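Local coordinates for protein ATP-dependent helicase FUN30 (Saccharomyces cerevisiae S288c, PDB 5GN1) that uses ATP hydrolysis to remodel nucleosomes, in DNA end resection and heterochromatin organization, this piece being the C-terminal part of its ATPase domain, at residues A[206-211]-A[257-262]; A[230-235]-A[261-266]. All coordinates share one frame; numbering follows the deposited sequence. Where two conformers were deposited one is given.

Contact 1: A[206-211]-A[257-262]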
# COMPACT_ATOMS: atom_id res chain seq x y z
N LEU A 206 6.33 13.80 5.97
CA LEU A 206 5.99 13.22 4.67
C LEU A 206 5.82 11.72 4.81
O LEU A 206 6.66 11.05 5.41
CB LEU A 206 7.07 13.50 3.63
CG LEU A 206 7.62 14.93 3.57
CD1 LEU A 206 8.71 15.04 2.51
CD2 LEU A 206 6.47 15.89 3.33
N ILE A 207 4.73 11.18 4.25
CA ILE A 207 4.51 9.73 4.21
C ILE A 207 4.54 9.28 2.75
O ILE A 207 3.78 9.79 1.93
CB ILE A 207 3.19 9.33 4.88
CG1 ILE A 207 3.10 9.95 6.27
CG2 ILE A 207 3.10 7.79 4.99
CD1 ILE A 207 1.80 9.65 7.01
N PHE A 208 5.42 8.32 2.44
CA PHE A 208 5.59 7.80 1.08
C PHE A 208 5.12 6.35 0.99
O PHE A 208 5.39 5.55 1.89
CB PHE A 208 7.05 7.86 0.64
CG PHE A 208 7.55 9.23 0.38
CD1 PHE A 208 7.34 9.83 -0.84
CD2 PHE A 208 8.26 9.92 1.36
CE1 PHE A 208 7.80 11.11 -1.09
CE2 PHE A 208 8.74 11.19 1.12
CZ PHE A 208 8.51 11.79 -0.10
N SER A 209 4.46 6.01 -0.12
CA SER A 209 4.12 4.62 -0.41
C SER A 209 4.27 4.34 -1.89
O SER A 209 4.02 5.20 -2.74
CB SER A 209 2.68 4.25 0.01
OG SER A 209 2.41 2.90 -0.32
N LEU A 210 4.68 3.11 -2.21
CA LEU A 210 4.74 2.66 -3.60
C LEU A 210 3.37 2.27 -4.14
O LEU A 210 3.26 1.99 -5.33
CB LEU A 210 5.71 1.48 -3.75
CG LEU A 210 7.19 1.86 -3.88
CD1 LEU A 210 8.07 0.62 -3.81
CD2 LEU A 210 7.43 2.61 -5.18
N PHE A 211 2.35 2.26 -3.29
CA PHE A 211 1.02 1.76 -3.64
C PHE A 211 0.02 2.90 -3.50
O PHE A 211 -0.19 3.40 -2.39
CB PHE A 211 0.62 0.60 -2.73
CG PHE A 211 1.46 -0.63 -2.88
CD1 PHE A 211 2.60 -0.82 -2.11
CD2 PHE A 211 1.11 -1.63 -3.79
CE1 PHE A 211 3.38 -1.97 -2.25
CE2 PHE A 211 1.87 -2.78 -3.93
CZ PHE A 211 3.01 -2.95 -3.16
N PHE A 257 1.81 15.36 4.65
CA PHE A 257 1.76 15.27 3.20
C PHE A 257 1.97 13.80 2.84
O PHE A 257 3.00 13.22 3.20
CB PHE A 257 2.85 16.13 2.56
CG PHE A 257 2.45 16.78 1.26
CD1 PHE A 257 1.68 16.11 0.34
CD2 PHE A 257 2.83 18.08 0.98
CE1 PHE A 257 1.32 16.73 -0.87
CE2 PHE A 257 2.47 18.69 -0.22
CZ PHE A 257 1.71 18.01 -1.13
N ILE A 258 1.00 13.18 2.15
CA ILE A 258 1.15 11.80 1.70
C ILE A 258 1.44 11.81 0.21
O ILE A 258 0.82 12.57 -0.56
CB ILE A 258 -0.08 10.93 2.06
CG1 ILE A 258 -1.30 11.29 1.22
CG2 ILE A 258 -0.39 11.00 3.56
CD1 ILE A 258 -2.51 10.40 1.52
N LEU A 259 2.42 11.01 -0.21
CA LEU A 259 2.94 11.04 -1.58
C LEU A 259 3.27 9.64 -2.05
O LEU A 259 3.55 8.74 -1.24
CB LEU A 259 4.24 11.87 -1.72
CG LEU A 259 4.27 13.31 -1.21
CD1 LEU A 259 4.96 13.36 0.12
CD2 LEU A 259 5.01 14.20 -2.23
N SER A 260 3.24 9.45 -3.37
CA SER A 260 3.84 8.24 -3.93
C SER A 260 5.35 8.38 -3.89
O SER A 260 5.91 9.47 -4.03
CB SER A 260 3.36 8.00 -5.37
OG SER A 260 3.57 9.14 -6.18
N THR A 261 6.03 7.25 -3.68
CA THR A 261 7.49 7.25 -3.64
C THR A 261 8.07 7.81 -4.93
O THR A 261 9.10 8.49 -4.89
CB THR A 261 7.97 5.84 -3.35
OG1 THR A 261 7.46 5.44 -2.08
CG2 THR A 261 9.49 5.76 -3.31
N LYS A 262 7.39 7.59 -6.06
CA LYS A 262 7.83 8.16 -7.33
C LYS A 262 7.80 9.69 -7.33
O LYS A 262 8.53 10.31 -8.11
CB LYS A 262 6.96 7.60 -8.48
CG LYS A 262 5.45 7.89 -8.38
CD LYS A 262 4.60 7.04 -9.36
CE LYS A 262 3.10 7.47 -9.44
NZ LYS A 262 2.11 7.06 -8.37

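Contact 2: A[230-235]-A[261-266]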
# COMPACT_ATOMS: atom_id res chain seq x y z
N LEU A 230 -2.46 16.58 3.03
CA LEU A 230 -2.54 16.79 1.59
C LEU A 230 -1.94 15.59 0.89
O LEU A 230 -1.22 14.79 1.51
CB LEU A 230 -1.80 18.07 1.16
CG LEU A 230 -2.31 19.37 1.78
CD1 LEU A 230 -1.19 20.42 1.79
CD2 LEU A 230 -3.54 19.89 1.03
N ARG A 231 -2.21 15.47 -0.40
CA ARG A 231 -1.77 14.32 -1.17
C ARG A 231 -1.27 14.73 -2.54
O ARG A 231 -1.86 15.61 -3.18
CB ARG A 231 -2.90 13.29 -1.30
CG ARG A 231 -2.68 12.24 -2.39
CD ARG A 231 -3.72 11.15 -2.28
NE ARG A 231 -3.51 10.08 -3.26
CZ ARG A 231 -4.20 8.94 -3.25
NH1 ARG A 231 -5.12 8.74 -2.32
NH2 ARG A 231 -3.97 8.02 -4.18
N LEU A 232 -0.19 14.10 -2.99
CA LEU A 232 0.39 14.35 -4.30
C LEU A 232 0.99 13.04 -4.80
O LEU A 232 1.89 12.49 -4.16
CB LEU A 232 1.48 15.45 -4.24
CG LEU A 232 2.09 16.01 -5.54
CD1 LEU A 232 2.84 17.29 -5.23
CD2 LEU A 232 3.04 15.04 -6.26
N ASP A 233 0.50 12.55 -5.94
CA ASP A 233 1.01 11.30 -6.49
C ASP A 233 1.21 11.47 -7.99
O ASP A 233 1.16 12.58 -8.52
CB ASP A 233 0.06 10.14 -6.12
CG ASP A 233 -1.39 10.36 -6.56
OD1 ASP A 233 -1.62 10.94 -7.64
OD2 ASP A 233 -2.31 9.96 -5.82
N GLY A 234 1.46 10.36 -8.68
CA GLY A 234 1.71 10.44 -10.11
C GLY A 234 0.50 10.82 -10.93
O GLY A 234 0.65 11.17 -12.11
N SER A 235 -0.71 10.75 -10.36
CA SER A 235 -1.90 11.19 -11.08
C SER A 235 -2.16 12.69 -10.93
O SER A 235 -2.91 13.25 -11.73
CB SER A 235 -3.13 10.41 -10.61
OG SER A 235 -3.71 10.99 -9.46
N THR A 261 6.03 7.25 -3.68
CA THR A 261 7.49 7.25 -3.64
C THR A 261 8.07 7.81 -4.93
O THR A 261 9.10 8.49 -4.89
CB THR A 261 7.97 5.84 -3.35
OG1 THR A 261 7.46 5.44 -2.08
CG2 THR A 261 9.49 5.76 -3.31
N LYS A 262 7.39 7.59 -6.06
CA LYS A 262 7.83 8.16 -7.33
C LYS A 262 7.80 9.69 -7.33
O LYS A 262 8.53 10.31 -8.11
CB LYS A 262 6.96 7.60 -8.48
CG LYS A 262 5.45 7.89 -8.38
CD LYS A 262 4.60 7.04 -9.36
CE LYS A 262 3.10 7.47 -9.44
NZ LYS A 262 2.11 7.06 -8.37
N ALA A 263 7.01 10.32 -6.44
CA ALA A 263 7.12 11.78 -6.32
C ALA A 263 8.50 12.20 -5.85
O ALA A 263 8.90 13.35 -6.07
CB ALA A 263 6.04 12.34 -5.39
N GLY A 264 9.25 11.29 -5.21
CA GLY A 264 10.65 11.56 -4.93
C GLY A 264 11.42 12.01 -6.16
O GLY A 264 12.43 12.71 -6.04
N GLY A 265 10.95 11.63 -7.35
CA GLY A 265 11.58 12.02 -8.59
C GLY A 265 11.06 13.27 -9.27
O GLY A 265 11.55 13.62 -10.35
N PHE A 266 10.08 13.97 -8.69
CA PHE A 266 9.46 15.13 -9.32
C PHE A 266 10.23 16.43 -9.09
O PHE A 266 9.78 17.48 -9.54
CB PHE A 266 8.01 15.33 -8.84
CG PHE A 266 7.09 14.17 -9.14
CD1 PHE A 266 7.48 13.12 -9.96
CD2 PHE A 266 5.80 14.15 -8.62
CE1 PHE A 266 6.63 12.06 -10.23
CE2 PHE A 266 4.92 13.09 -8.89
CZ PHE A 266 5.34 12.05 -9.70

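Contact 1: A[206-211]-A[257-262]
F208 and L259 meet as paired residues of two parallel strands, both turned to the same sheet face as L206 and F257. F208 shows how one side chain can meet a strand and the turn that follows it. Its CB lies 3.7 Å from T261 OG1. CG stands anti to the carbonyl carbon (chi1 -71°), and beyond it the ring runs alongside the L259 side chain, the two pointing the same way. CD1 has S260 O at the ring edge, 3.5 Å away, while CE1 rests 3.7 Å from L259 CB. At the tip, CZ and CE1 lie beneath L259 CD1, which sits over the ring face in a CH-pi contact 4.2 Å from the centroid of F208. On this side of the sheet L206 CD2 touches F257 CB; on the opposite side I207 packs against I258. The backbones are joined by hydrogen bonds from I207 N to F257 O, L259 N to I207 O and S209 N to L259 O. The last bond, T261 N to S209 O at 3.0 Å, differs: its donor stands 56° above the carbonyl plane, where a 3-10 segment begins. S209 OG accepts from F211 N in an ST turn and is also hydrogen-bonded to D280 OD2. Parallel neighbours turning off into a helix and a 3-10 segment are characteristic of the RecA-like fold, here the C-terminal lobe of an SNF2-family ATPase.

Contact 2: A[230-235]-A[261-266]
The ring of F266 presents its edge to 230-235, while one face is occupied from within its own segment by A263 CA, 3.5 Å above the plane and over the ring centre. At that edge L232 CD2 lies in the ring plane, 3.7 Å from F266 CD2; D233 O and G234 CA follow round the rim, near CE2 and CZ. The L232 and F266 side chains run past one another, oppositely directed. CG of L232 is anti to the backbone N (chi1 -172°); its CD2 branch meets both the ring and A263 CB, 4.1 Å away. R241 adds a cation-pi contact to F266. The other flat group, the guanidinium of R231, has the D233 carboxylate at its edge in a side-on salt bridge: NE and NH2 both donate to D233 OD2, NE at 2.8 Å, while NH1 pairs with E219 and D216. D233 OD1 takes the backbone N of S235, an Asx turn, and S235 OG. K262 CE comes to 3.3 Å from G234 CA, and the bend at chi4 (-79°) turns NZ to 3.4 Å from G234 N, two donors that do not bond. No hydrogen bond crosses between the segments, and NZ stays 5.4 Å from D233 OD1, where their charges could still attract weakly. The chemistry divides: D233 OD1 ties into the turn and OD2 to R231 on the strand, whereas the join to the 3-10 segment rests on apolar and van der Waals contact.

Contacts 1 and 2 are successive steps across one parallel sheet, their centres about 6 Å apart. Strand 256-260 is the middle member, flanked by 205-209 and by 229-232, the outermost strand on that side. Probable hydrogen bonds from I258 N to L230 O (2.8 Å) and from L232 N to I258 O (3.0 Å) carry the sheet from one contact to the other. Segments 257-262 and 261-266 both include T261 and K262, but these two divide the work: T261 meets 206-211 and K262 meets 230-235. Together the contacts show one strand and its following 3-10 segment joining two neighbours within the helicase C-terminal domain.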